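Local coordinates for protein putative phosphohistidine phosphatase SixA (Agrobacterium tumefaciens, PDB 2RFL) that is a putative phosphohistidine phosphatase of the SixA type, a histidine phosphatase superfamily member that probably removes phosphate from phosphorylated histidines, at residues 13-18 with 138-143. Residues are numbered along the deposited sequence; the frame is centred on the assembly and turned at random.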
loop_
_atom_site.group_PDB
_atom_site.type_symbol
_atom_site.label_atom_id
_atom_site.label_comp_id
_atom_site.label_asym_id
_atom_site.label_seq_id
_atom_site.Cartn_x
_atom_site.Cartn_y
_atom_site.Cartn_z
ATOM N N LEU A 13 1.327 0.387 -3.773
ATOM C CA LEU A 13 0.106 -0.013 -3.075
ATOM C C LEU A 13 0.323 -1.151 -2.095
ATOM O O LEU A 13 0.492 -2.328 -2.509
ATOM C CB LEU A 13 -0.952 -0.491 -4.082
ATOM C CG LEU A 13 -1.489 0.365 -5.216
ATOM C CD1 LEU A 13 -2.459 -0.495 -5.978
ATOM C CD2 LEU A 13 -2.179 1.551 -4.662
ATOM N N LEU A 14 0.242 -0.797 -0.812
ATOM C CA LEU A 14 0.585 -1.644 0.322
ATOM C C LEU A 14 -0.629 -1.947 1.210
ATOM O O LEU A 14 -1.232 -1.061 1.837
ATOM C CB LEU A 14 1.734 -1.002 1.173
ATOM C CG LEU A 14 2.204 -1.720 2.473
ATOM C CD1 LEU A 14 2.747 -3.150 2.239
ATOM C CD2 LEU A 14 3.216 -0.914 3.315
ATOM N N ARG A 15 -0.978 -3.218 1.294
ATOM C CA ARG A 15 -1.984 -3.599 2.248
ATOM C C ARG A 15 -1.283 -3.779 3.584
ATOM O O ARG A 15 -0.141 -4.221 3.626
ATOM C CB ARG A 15 -2.739 -4.840 1.818
ATOM C CG ARG A 15 -3.907 -5.146 2.763
ATOM C CD ARG A 15 -4.905 -6.134 2.223
ATOM N NE ARG A 15 -5.778 -6.541 3.297
ATOM C CZ ARG A 15 -6.289 -7.763 3.413
ATOM N NH1 ARG A 15 -6.057 -8.678 2.474
ATOM N NH2 ARG A 15 -7.048 -8.073 4.459
ATOM N N HIS A 16 -1.966 -3.388 4.662
ATOM C CA HIS A 16 -1.442 -3.488 6.001
ATOM C C HIS A 16 -1.161 -4.972 6.274
ATOM O O HIS A 16 -1.753 -5.857 5.635
ATOM C CB HIS A 16 -2.426 -2.898 7.033
ATOM C CG HIS A 16 -3.694 -3.684 7.171
ATOM N ND1 HIS A 16 -3.772 -4.857 7.900
ATOM C CD2 HIS A 16 -4.919 -3.502 6.625
ATOM C CE1 HIS A 16 -4.992 -5.352 7.804
ATOM N NE2 HIS A 16 -5.710 -4.544 7.048
ATOM N N ALA A 17 -0.230 -5.222 7.191
ATOM C CA ALA A 17 0.149 -6.565 7.582
ATOM C C ALA A 17 -0.989 -7.230 8.360
ATOM O O ALA A 17 -1.996 -6.558 8.678
ATOM C CB ALA A 17 1.444 -6.517 8.402
ATOM N N LYS A 18 -0.827 -8.535 8.645
ATOM C CA LYS A 18 -1.826 -9.338 9.375
ATOM C C LYS A 18 -2.110 -8.786 10.767
ATOM O O LYS A 18 -1.193 -8.573 11.577
ATOM C CB LYS A 18 -1.430 -10.830 9.444
ATOM C CG LYS A 18 -2.502 -11.763 10.080
ATOM C CD LYS A 18 -2.173 -13.250 10.012
ATOM C CE LYS A 18 -2.644 -13.904 8.704
ATOM N NZ LYS A 18 -4.028 -13.524 8.213
ATOM N N SER A 138 -6.171 -15.210 -5.665
ATOM C CA SER A 138 -6.887 -15.130 -4.394
ATOM C C SER A 138 -6.971 -13.728 -3.775
ATOM O O SER A 138 -7.214 -13.586 -2.578
ATOM C CB SER A 138 -6.311 -16.144 -3.403
ATOM O OG SER A 138 -4.905 -16.073 -3.382
ATOM N N GLY A 139 -6.788 -12.693 -4.585
ATOM C CA GLY A 139 -6.978 -11.327 -4.112
ATOM C C GLY A 139 -5.733 -10.661 -3.559
ATOM O O GLY A 139 -4.645 -11.220 -3.645
ATOM N N PHE A 140 -5.910 -9.473 -2.981
ATOM C CA PHE A 140 -4.809 -8.588 -2.560
ATOM C C PHE A 140 -4.473 -8.857 -1.075
ATOM O O PHE A 140 -5.206 -8.411 -0.165
ATOM C CB PHE A 140 -5.238 -7.136 -2.805
ATOM C CG PHE A 140 -4.123 -6.143 -2.849
ATOM C CD1 PHE A 140 -3.195 -6.043 -1.811
ATOM C CD2 PHE A 140 -4.030 -5.251 -3.915
ATOM C CE1 PHE A 140 -2.163 -5.099 -1.821
ATOM C CE2 PHE A 140 -3.006 -4.297 -3.950
ATOM C CZ PHE A 140 -2.060 -4.232 -2.876
ATOM N N PRO A 141 -3.380 -9.613 -0.827
ATOM C CA PRO A 141 -3.009 -10.095 0.498
ATOM C C PRO A 141 -2.438 -9.008 1.453
ATOM O O PRO A 141 -2.114 -7.890 1.019
ATOM C CB PRO A 141 -1.950 -11.168 0.177
ATOM C CG PRO A 141 -1.306 -10.704 -1.111
ATOM C CD PRO A 141 -2.412 -10.036 -1.870
ATOM N N THR A 142 -2.332 -9.353 2.739
ATOM C CA THR A 142 -1.774 -8.460 3.746
ATOM C C THR A 142 -0.293 -8.273 3.563
ATOM O O THR A 142 0.432 -9.227 3.354
ATOM C CB THR A 142 -1.965 -8.961 5.187
ATOM O OG1 THR A 142 -1.401 -10.278 5.338
ATOM C CG2 THR A 142 -3.433 -8.899 5.595
ATOM N N SER A 143 0.158 -7.041 3.705
ATOM C CA SER A 143 1.541 -6.627 3.332
ATOM C C SER A 143 1.963 -6.975 1.912
ATOM O O SER A 143 3.162 -7.138 1.663
ATOM C CB SER A 143 2.602 -7.086 4.321
ATOM O OG SER A 143 3.750 -6.287 4.082
#
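Arg15 runs its side chain across residues 140-142, crossing Thr142 obliquely, so that the methyl CG2 of Thr142 sits over the centre of one face of the Arg15 guanidinium, 3.8 Å above the plane. Arg15-His16 is the Arg-His pair that marks the histidine phosphatases, placed where strand 10-15 of the central sheet of an alpha-beta-alpha sandwich runs out into a loop. In this superfamily that histidine is the one phosphorylated during catalysis and the arginine lines the phosphate pocket, roles probably kept here; the His16 ring also meets that of His115. Arg15 extends from CG to NE, with CG anti to the backbone N (chi1 -174°), which carries NH1 to 2.8 Å from Phe140 O. The bond is fairly straight (N-H...O 151°), in the carbonyl plane and close to that of the guanidinium, and Asn116 ND2 donates to the same oxygen, so two donors hold it. Nearer the backbone, Arg15 CB packs 3.7 Å from CE1 of Phe140; the ring presents its CZ edge to Leu13 O, 3.2 Å away and in the ring plane, and packs edge-to-face with Phe166. Beyond the strand end, the backbone N of Ser143 donates to His16 O at 3.0 Å, from above the carbonyl plane, and makes a weak, more bent bond to Arg15 O (N-H...O 120°). Thr142 CB lies 3.1 Å from the same His16 O, while Thr142 OG1, between its own backbone N and carbonyl carbon, is hydrogen-bonded to Glu40 OE1 of helix 35-51. A bond within the loop helps fix the rotation of the His16 imidazole and, with its proton on ND1, would leave NE2 able to act as the nucleophile, as in relatives: ND1 donates to Ala17 O at 2.6 Å, close to the ring plane.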